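Naphthalene dioxygenase large subunit (Rhodococcus sp., PDB 2B1X) belongs to the Rieske non-haem iron oxygenase family and carries a [2Fe-2S] cluster in one domain and an iron(III) ion in the other. Local coordinates at residues A[150-154]-A[177-182]; A[172-176]-A[408-412]; A[246-250]-A[297-301]; A[267-272]-A[345-350]. All blocks are in the same frame, centred on the assembly; numbering follows the deposited sequence.

Overall arrangement
The four contacts run from the interior of the chain to its periphery. Contact 3 is the buried one, where the turn before strand 250-254 meets the end of strand 293-298 through backbone bonds and a histidine. Contacts 1 and 2 share helix 174-181: the partly buried contact 1 ties its last turn to the turn at 151-154 by charges and leucines, while contact 2, at the surface, ties its start to the 408-412 loop through tyrosine, tryptophan and proline. L173 and L177 also pack on contact 3. Contact 4, also partly buried, lies farther out, its nearest atoms about 7 Å from contact 1, and joins two helix starts largely by proline-aromatic packing.

Contact 1 of 4, residues A[150-154]-A[177-182]; sequences SYKGL and LDIVLD
Two leucines close the tight side of this contact: CD2 of L154 lies 3.7 Å from CD1 of L181, and the two side chains cross at about a right angle. The same L181 methyl also reaches CB of K152, and L177 CD1 touches Y151 CD1 at 4.2 Å. The buried Y151, L154, L177 and L181 fasten the type I' turn Y151-L154, which joins strands 147-151 and 154-158 as a beta hairpin, to the last turn of helix 174-181. Behind them, L154 packs on F48 and H51, and Y151 on helix 166-170.

At the border of this packed part, with CG anti to the backbone N (chi1 -175°), the Y151 ring reaches across to the helix, and its OH donates to OD1 of D178 at 2.6 Å. The ring and carboxylate are nearly coplanar, 18° apart, and OD1 is met on its syn side. The exposed K152 makes the looser, solvent side. It lays CG over one face of the Y151 ring, then bends so that NZ comes from above the carboxylate plane to the same OD1, at 3.1 Å. A longer salt bridge, 3.5 Å from K152 NZ to D182 OD2 and weak as a hydrogen bond, completes the network; D182 OD1 is paired with R279, and D178 OD2 accepts from Q284. With two donors gripping OD1, D178 is probably kept ionised, and the phenol is held in a fixed direction.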
# COMPACT_ATOMS: atom_id res chain seq x y z
N SER A 150 -36.42 11.62 0.93
CA SER A 150 -36.48 11.32 -0.48
C SER A 150 -36.97 12.54 -1.27
O SER A 150 -37.86 13.27 -0.81
CB SER A 150 -37.49 10.19 -0.68
OG SER A 150 -36.91 9.15 -1.44
N TYR A 151 -36.38 12.78 -2.43
CA TYR A 151 -36.99 13.66 -3.40
C TYR A 151 -37.08 12.96 -4.73
O TYR A 151 -36.07 12.59 -5.33
CB TYR A 151 -36.28 15.01 -3.52
CG TYR A 151 -37.04 15.95 -4.45
CD1 TYR A 151 -36.61 16.17 -5.76
CD2 TYR A 151 -38.21 16.58 -4.02
CE1 TYR A 151 -37.32 17.02 -6.61
CE2 TYR A 151 -38.92 17.42 -4.85
CZ TYR A 151 -38.47 17.65 -6.14
OH TYR A 151 -39.18 18.48 -6.96
N LYS A 152 -38.30 12.73 -5.19
CA LYS A 152 -38.56 12.06 -6.47
C LYS A 152 -37.73 10.80 -6.73
O LYS A 152 -37.12 10.67 -7.80
CB LYS A 152 -38.41 13.05 -7.64
CG LYS A 152 -39.24 14.33 -7.52
CD LYS A 152 -40.60 14.19 -8.12
CE LYS A 152 -41.57 15.24 -7.58
NZ LYS A 152 -41.70 16.41 -8.45
N GLY A 153 -37.71 9.88 -5.76
CA GLY A 153 -36.95 8.63 -5.88
C GLY A 153 -35.51 8.61 -5.35
O GLY A 153 -34.95 7.55 -5.10
N LEU A 154 -34.94 9.80 -5.15
CA LEU A 154 -33.59 9.98 -4.65
C LEU A 154 -33.55 10.00 -3.11
O LEU A 154 -34.07 10.94 -2.47
CB LEU A 154 -33.01 11.29 -5.21
CG LEU A 154 -32.24 11.34 -6.55
CD1 LEU A 154 -32.88 10.58 -7.64
CD2 LEU A 154 -32.01 12.81 -6.98
N LEU A 177 -34.36 19.52 -11.11
CA LEU A 177 -34.35 18.08 -10.84
C LEU A 177 -35.59 17.40 -11.44
O LEU A 177 -35.51 16.31 -12.00
CB LEU A 177 -34.27 17.80 -9.35
CG LEU A 177 -32.93 18.16 -8.66
CD1 LEU A 177 -33.10 17.90 -7.15
CD2 LEU A 177 -31.72 17.38 -9.21
N ASP A 178 -36.74 18.06 -11.32
CA ASP A 178 -37.98 17.53 -11.92
C ASP A 178 -37.83 17.20 -13.40
O ASP A 178 -38.34 16.20 -13.89
CB ASP A 178 -39.12 18.55 -11.80
CG ASP A 178 -39.61 18.74 -10.38
OD1 ASP A 178 -39.18 17.96 -9.47
OD2 ASP A 178 -40.41 19.67 -10.10
N ILE A 179 -37.15 18.09 -14.11
CA ILE A 179 -36.95 17.95 -15.55
C ILE A 179 -36.20 16.66 -15.91
O ILE A 179 -36.42 16.09 -16.96
CB ILE A 179 -36.21 19.19 -16.07
CG1 ILE A 179 -37.17 20.39 -16.13
CG2 ILE A 179 -35.61 18.94 -17.48
CD1 ILE A 179 -36.50 21.72 -16.47
N VAL A 180 -35.34 16.22 -15.00
CA VAL A 180 -34.56 15.00 -15.18
C VAL A 180 -35.24 13.79 -14.51
O VAL A 180 -35.21 12.69 -15.05
CB VAL A 180 -33.11 15.24 -14.66
CG1 VAL A 180 -32.47 14.00 -14.11
CG2 VAL A 180 -32.24 15.89 -15.75
N LEU A 181 -35.88 13.99 -13.37
CA LEU A 181 -36.37 12.85 -12.57
C LEU A 181 -37.85 12.50 -12.74
O LEU A 181 -38.25 11.36 -12.47
CB LEU A 181 -36.11 13.08 -11.08
CG LEU A 181 -34.70 13.44 -10.61
CD1 LEU A 181 -34.78 13.81 -9.16
CD2 LEU A 181 -33.69 12.30 -10.82
N ASP A 182 -38.66 13.47 -13.16
CA ASP A 182 -40.11 13.32 -13.07
C ASP A 182 -40.85 13.33 -14.40
O ASP A 182 -42.01 13.74 -14.46
CB ASP A 182 -40.69 14.41 -12.15
CG ASP A 182 -42.01 14.00 -11.53
OD1 ASP A 182 -42.22 12.79 -11.27
OD2 ASP A 182 -42.92 14.82 -11.29

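Contact 2 of 4, residues A[172-176]-A[408-412]; sequences DLKFY and WTGPG
Y176 and P411 approach from opposite directions, and the phenol ends among three residues of the 408-412 loop. Its OH donates to P411 O at 2.6 Å, in the carbonyl plane and on a lone pair, with a C=O...donor angle of 142°. The same oxygen accepts from W408: NE1 stands 2.9 Å from Y176 OH, and the N-H...O angle is 160°. Since the OH lies almost in the indole plane, the tryptophan presents its edge to the tyrosine. One hydroxyl thus gives one bond and takes another, linking W408 and P411 through one oxygen.

F175 meets the proline differently. With its CG anti to the backbone N, the phenyl ring leaves the helix toward the loop, and P411 CD settles over one face, 3.6 Å from the ring centroid and 17° off the normal, a CH-pi contact. The other rim of the pyrrolidine faces D172, whose CG lies 3.8 Å from P411 CB. F175 CD1 in turn sits 3.5 Å above the Y176 plane, over its centre, so the two aromatic residues also brace each other. G410 passes close by, its CA 4.0 Å from F175 CE1.

Around this surface contact, Y176 and W408 both rest on I243 of strand 240-244, Y176 also on L251 of strand 250-254, and F175 and W408 touch I287 of helix 282-288. The loop leads directly into strand 413-415, an outermost strand, within this chain, of the large antiparallel sheet, so the start of helix 174-181 is joined to that margin.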
# COMPACT_ATOMS: atom_id res chain seq x y z
N ASP A 172 -34.55 25.87 -4.85
CA ASP A 172 -34.91 26.17 -6.22
C ASP A 172 -34.40 25.12 -7.21
O ASP A 172 -34.90 25.02 -8.33
CB ASP A 172 -34.36 27.54 -6.61
CG ASP A 172 -35.18 28.70 -6.03
OD1 ASP A 172 -36.33 28.50 -5.58
OD2 ASP A 172 -34.74 29.87 -5.97
N LEU A 173 -33.41 24.34 -6.80
CA LEU A 173 -32.92 23.24 -7.62
C LEU A 173 -34.01 22.22 -7.96
O LEU A 173 -33.95 21.60 -9.02
CB LEU A 173 -31.75 22.54 -6.95
CG LEU A 173 -30.55 22.04 -7.74
CD1 LEU A 173 -30.38 20.53 -7.57
CD2 LEU A 173 -30.43 22.46 -9.21
N LYS A 174 -35.02 22.09 -7.09
CA LYS A 174 -36.12 21.14 -7.34
C LYS A 174 -36.77 21.31 -8.72
O LYS A 174 -37.11 20.32 -9.37
CB LYS A 174 -37.17 21.19 -6.21
CG LYS A 174 -36.57 20.73 -4.86
CD LYS A 174 -37.65 20.38 -3.81
CE LYS A 174 -38.53 21.59 -3.43
NZ LYS A 174 -37.68 22.76 -3.04
N PHE A 175 -36.94 22.56 -9.16
CA PHE A 175 -37.48 22.90 -10.48
C PHE A 175 -36.76 22.18 -11.63
O PHE A 175 -37.39 21.70 -12.57
CB PHE A 175 -37.40 24.42 -10.68
CG PHE A 175 -37.89 24.91 -12.03
CD1 PHE A 175 -37.05 24.93 -13.13
CD2 PHE A 175 -39.19 25.39 -12.17
CE1 PHE A 175 -37.51 25.39 -14.36
CE2 PHE A 175 -39.64 25.87 -13.39
CZ PHE A 175 -38.81 25.86 -14.49
N TYR A 176 -35.44 22.08 -11.51
CA TYR A 176 -34.58 21.48 -12.54
C TYR A 176 -34.45 19.98 -12.35
O TYR A 176 -34.43 19.25 -13.32
CB TYR A 176 -33.20 22.16 -12.52
CG TYR A 176 -33.32 23.63 -12.80
CD1 TYR A 176 -33.27 24.57 -11.76
CD2 TYR A 176 -33.54 24.10 -14.11
CE1 TYR A 176 -33.42 25.95 -12.02
CE2 TYR A 176 -33.69 25.45 -14.37
CZ TYR A 176 -33.62 26.39 -13.33
OH TYR A 176 -33.80 27.75 -13.61
N TRP A 408 -34.76 34.61 -18.51
CA TRP A 408 -34.83 33.20 -18.08
C TRP A 408 -36.08 32.95 -17.25
O TRP A 408 -36.36 33.72 -16.32
CB TRP A 408 -33.58 32.78 -17.32
CG TRP A 408 -33.53 31.30 -17.10
CD1 TRP A 408 -33.59 30.63 -15.89
CD2 TRP A 408 -33.38 30.29 -18.10
NE1 TRP A 408 -33.50 29.28 -16.09
CE2 TRP A 408 -33.36 29.03 -17.44
CE3 TRP A 408 -33.26 30.31 -19.50
CZ2 TRP A 408 -33.22 27.82 -18.12
CZ3 TRP A 408 -33.11 29.11 -20.19
CH2 TRP A 408 -33.10 27.87 -19.49
N THR A 409 -36.82 31.90 -17.59
CA THR A 409 -38.12 31.59 -16.98
C THR A 409 -38.04 30.65 -15.77
O THR A 409 -39.04 30.38 -15.11
CB THR A 409 -39.13 31.01 -18.02
OG1 THR A 409 -38.55 29.90 -18.73
CG2 THR A 409 -39.45 32.02 -19.10
N GLY A 410 -36.86 30.13 -15.49
CA GLY A 410 -36.69 29.28 -14.32
C GLY A 410 -36.12 30.07 -13.14
O GLY A 410 -35.69 31.21 -13.31
N PRO A 411 -36.15 29.47 -11.95
CA PRO A 411 -35.59 30.12 -10.76
C PRO A 411 -34.04 30.01 -10.72
O PRO A 411 -33.43 29.33 -11.56
CB PRO A 411 -36.24 29.32 -9.63
CG PRO A 411 -36.39 27.94 -10.20
CD PRO A 411 -36.73 28.15 -11.65
N GLY A 412 -33.42 30.68 -9.75
CA GLY A 412 -31.97 30.61 -9.60
C GLY A 412 -31.29 31.80 -10.26
O GLY A 412 -31.95 32.67 -10.83

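Contact 3 of 4, residues A[246-250]-A[297-301]; sequences GHGHG and TVFPN
The large antiparallel sheet of the catalytic domain pairs strands 250-254 and 293-298, and this contact lies at the end of that pairing, where H249 and F299 meet just beyond it. G250 and T297 form an antiparallel hydrogen-bonded pair: T297 N donates to G250 O at 3.0 Å, while the return bond, G250 N to T297 O at 3.4 Å, is weak. One step farther a side chain takes over. The backbone N of F299 donates to ND1 of H249 at 2.9 Å, lying only 1° out of the imidazole plane, although the N-H...N angle of 142° shows a bent bond. H249 turns its ring across to segment 297-301 with CG anti to the carbonyl carbon (chi1 -48°), and CE1 packs against V298 CG1 at 3.7 Å.

The type I' turn G246-H249 folds H247 O back over the centre of this ring, 3.5 Å above its plane; the same oxygen approaches CB of F299 at 3.1 Å. F299 sends its ring toward helix 422-436, where it meets F427 and Y430; a cis peptide bond then leads into P300.

H249 NE2 is hydrogen-bonded to the carbonyl oxygen of Y169. An imidazole that accepts at ND1 from a backbone amide and faces a carbonyl at NE2 is probably neutral, with its proton on NE2, and the two bonds fix its rotation within a buried setting.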
# COMPACT_ATOMS: atom_id res chain seq x y z
N GLY A 246 -29.09 28.52 -4.19
CA GLY A 246 -28.45 28.53 -2.88
C GLY A 246 -27.94 27.13 -2.52
O GLY A 246 -28.17 26.19 -3.27
N HIS A 247 -27.26 26.99 -1.39
CA HIS A 247 -26.65 25.70 -0.96
C HIS A 247 -25.66 25.06 -1.96
O HIS A 247 -25.51 23.81 -2.02
CB HIS A 247 -27.71 24.65 -0.56
CG HIS A 247 -28.77 25.19 0.35
ND1 HIS A 247 -28.61 25.27 1.71
CD2 HIS A 247 -30.01 25.64 0.09
CE1 HIS A 247 -29.70 25.76 2.26
NE2 HIS A 247 -30.57 26.00 1.30
N GLY A 248 -24.96 25.89 -2.71
CA GLY A 248 -23.88 25.38 -3.55
C GLY A 248 -24.30 24.66 -4.81
O GLY A 248 -23.42 24.21 -5.57
N HIS A 249 -25.61 24.56 -5.09
CA HIS A 249 -26.07 23.75 -6.24
C HIS A 249 -25.99 24.54 -7.54
O HIS A 249 -26.24 25.75 -7.57
CB HIS A 249 -27.50 23.26 -6.08
CG HIS A 249 -27.83 22.64 -4.77
ND1 HIS A 249 -27.12 21.59 -4.24
CD2 HIS A 249 -28.84 22.90 -3.89
CE1 HIS A 249 -27.67 21.22 -3.09
NE2 HIS A 249 -28.70 22.01 -2.85
N GLY A 250 -25.68 23.84 -8.64
CA GLY A 250 -25.75 24.49 -9.94
C GLY A 250 -25.79 23.48 -11.06
O GLY A 250 -25.45 22.30 -10.86
N THR A 297 -24.43 19.57 -10.33
CA THR A 297 -24.06 18.92 -9.09
C THR A 297 -25.03 19.35 -8.03
O THR A 297 -25.35 20.54 -7.90
CB THR A 297 -22.62 19.32 -8.71
OG1 THR A 297 -21.73 18.67 -9.62
CG2 THR A 297 -22.24 18.79 -7.33
N VAL A 298 -25.54 18.35 -7.31
CA VAL A 298 -26.24 18.58 -6.06
C VAL A 298 -25.21 18.57 -4.90
O VAL A 298 -24.63 17.54 -4.55
CB VAL A 298 -27.31 17.48 -5.81
CG1 VAL A 298 -28.11 17.80 -4.56
CG2 VAL A 298 -28.24 17.38 -7.03
N PHE A 299 -24.96 19.73 -4.33
CA PHE A 299 -23.95 19.82 -3.27
C PHE A 299 -24.22 18.81 -2.16
O PHE A 299 -25.37 18.65 -1.76
CB PHE A 299 -23.94 21.21 -2.67
CG PHE A 299 -22.78 21.45 -1.78
CD1 PHE A 299 -21.62 22.06 -2.28
CD2 PHE A 299 -22.85 21.10 -0.44
CE1 PHE A 299 -20.53 22.29 -1.44
CE2 PHE A 299 -21.73 21.31 0.43
CZ PHE A 299 -20.59 21.90 -0.08
N PRO A 300 -23.19 18.14 -1.63
CA PRO A 300 -21.80 18.28 -2.11
C PRO A 300 -21.38 17.44 -3.32
O PRO A 300 -20.69 18.01 -4.19
CB PRO A 300 -20.97 17.86 -0.88
CG PRO A 300 -21.92 16.92 -0.08
CD PRO A 300 -23.32 17.25 -0.46
N ASN A 301 -21.74 16.16 -3.39
CA ASN A 301 -20.94 15.23 -4.22
C ASN A 301 -21.80 14.30 -5.09
O ASN A 301 -21.36 13.22 -5.46
CB ASN A 301 -19.98 14.40 -3.35
CG ASN A 301 -20.71 13.37 -2.47
OD1 ASN A 301 -21.85 13.59 -2.08
ND2 ASN A 301 -20.07 12.25 -2.19

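Contact 4 of 4, residues A[267-272]-A[345-350]; sequences GLPENI and DAPDWF
P269 and P347 each stand at the N-cap position of a helix, 270-279 and 348-361, and the two segments come closest where P269 and A346 have their CA atoms 6.6 Å apart. P269 is the hub of the packing. Its CG lies over one face of the F350 ring, 3.8 Å from the centroid and 20° off the normal, a CH-pi contact; the two side chains run at about a right angle to each other. F350 reaches it with CG anti to the backbone N (chi1 -178°), and L268 CD2 adds a methyl at F350 CZ, 3.7 Å away. P269 CB also touches P347 CD, at 3.7 Å.

The polar link is N271 ND2 to D345 O, 2.9 Å long with an N-H...O angle of 158°. The acceptor lies near the amide plane, but the donor stands well above the carbonyl plane. Alongside, I272 CD1 packs against the D345-A346 peptide.

F350 also touches V342, and I272 touches E343, both in strand 333-343. The arrangement is plain packing between two proline-led helix starts, at the end of a long strand of the catalytic-domain sheet.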
# COMPACT_ATOMS: atom_id res chain seq x y z
N GLY A 267 -35.07 13.65 -28.10
CA GLY A 267 -35.55 12.48 -28.83
C GLY A 267 -36.05 11.33 -27.96
O GLY A 267 -36.02 10.17 -28.38
N LEU A 268 -36.55 11.64 -26.77
CA LEU A 268 -37.16 10.61 -25.93
C LEU A 268 -38.33 9.92 -26.62
O LEU A 268 -38.99 10.52 -27.50
CB LEU A 268 -37.61 11.19 -24.60
CG LEU A 268 -36.48 11.50 -23.63
CD1 LEU A 268 -37.03 12.36 -22.53
CD2 LEU A 268 -35.82 10.21 -23.09
N PRO A 269 -38.61 8.67 -26.24
CA PRO A 269 -39.71 7.93 -26.86
C PRO A 269 -41.05 8.64 -26.66
O PRO A 269 -41.27 9.39 -25.69
CB PRO A 269 -39.69 6.59 -26.13
CG PRO A 269 -38.27 6.46 -25.62
CD PRO A 269 -37.89 7.85 -25.24
N GLU A 270 -41.95 8.39 -27.60
CA GLU A 270 -43.22 9.09 -27.71
C GLU A 270 -44.09 8.99 -26.44
O GLU A 270 -44.74 9.97 -26.05
CB GLU A 270 -43.99 8.58 -28.92
CG GLU A 270 -43.29 8.91 -30.24
CD GLU A 270 -42.48 7.74 -30.82
OE1 GLU A 270 -41.56 7.18 -30.13
OE2 GLU A 270 -42.78 7.40 -32.02
N ASN A 271 -44.10 7.82 -25.80
CA ASN A 271 -44.90 7.66 -24.60
C ASN A 271 -44.37 8.49 -23.43
O ASN A 271 -45.14 8.99 -22.62
CB ASN A 271 -45.11 6.18 -24.24
CG ASN A 271 -43.82 5.45 -23.90
OD1 ASN A 271 -42.85 5.50 -24.66
ND2 ASN A 271 -43.83 4.74 -22.79
N ILE A 272 -43.04 8.63 -23.36
CA ILE A 272 -42.42 9.43 -22.33
C ILE A 272 -42.67 10.92 -22.57
O ILE A 272 -42.92 11.69 -21.63
CB ILE A 272 -40.88 9.10 -22.20
CG1 ILE A 272 -40.65 7.59 -21.99
CG2 ILE A 272 -40.27 9.88 -21.09
CD1 ILE A 272 -41.36 6.94 -20.79
N ASP A 345 -40.88 2.79 -18.20
CA ASP A 345 -41.79 2.52 -19.32
C ASP A 345 -41.25 2.84 -20.71
O ASP A 345 -41.99 2.74 -21.71
CB ASP A 345 -43.13 3.26 -19.14
CG ASP A 345 -44.05 2.57 -18.16
OD1 ASP A 345 -43.79 1.39 -17.80
OD2 ASP A 345 -45.06 3.15 -17.71
N ALA A 346 -39.98 3.22 -20.80
CA ALA A 346 -39.35 3.34 -22.11
C ALA A 346 -39.37 1.96 -22.77
O ALA A 346 -39.30 0.94 -22.09
CB ALA A 346 -37.95 3.88 -22.00
N PRO A 347 -39.52 1.92 -24.10
CA PRO A 347 -39.50 0.65 -24.81
C PRO A 347 -38.12 0.02 -24.66
O PRO A 347 -37.15 0.78 -24.51
CB PRO A 347 -39.73 1.04 -26.28
CG PRO A 347 -40.22 2.47 -26.25
CD PRO A 347 -39.68 3.08 -24.99
N ASP A 348 -38.04 -1.31 -24.70
CA ASP A 348 -36.78 -2.03 -24.45
C ASP A 348 -35.67 -1.67 -25.43
O ASP A 348 -34.51 -1.63 -25.06
CB ASP A 348 -37.01 -3.53 -24.49
CG ASP A 348 -37.65 -4.05 -23.23
OD1 ASP A 348 -37.95 -5.26 -23.17
OD2 ASP A 348 -37.87 -3.31 -22.24
N TRP A 349 -36.04 -1.40 -26.68
CA TRP A 349 -35.06 -1.00 -27.67
C TRP A 349 -34.34 0.27 -27.19
O TRP A 349 -33.11 0.37 -27.31
CB TRP A 349 -35.69 -0.84 -29.08
CG TRP A 349 -36.62 0.33 -29.25
CD1 TRP A 349 -37.99 0.29 -29.21
CD2 TRP A 349 -36.27 1.69 -29.51
NE1 TRP A 349 -38.51 1.55 -29.43
CE2 TRP A 349 -37.48 2.43 -29.61
CE3 TRP A 349 -35.06 2.37 -29.68
CZ2 TRP A 349 -37.50 3.81 -29.86
CZ3 TRP A 349 -35.08 3.74 -29.91
CH2 TRP A 349 -36.30 4.45 -30.00
N PHE A 350 -35.10 1.23 -26.64
CA PHE A 350 -34.52 2.49 -26.17
C PHE A 350 -33.63 2.31 -24.95
O PHE A 350 -32.58 2.95 -24.84
CB PHE A 350 -35.59 3.52 -25.90
CG PHE A 350 -35.05 4.84 -25.46
CD1 PHE A 350 -34.86 5.12 -24.10
CD2 PHE A 350 -34.72 5.81 -26.41
CE1 PHE A 350 -34.35 6.35 -23.69
CE2 PHE A 350 -34.21 7.05 -26.00
CZ PHE A 350 -34.04 7.30 -24.63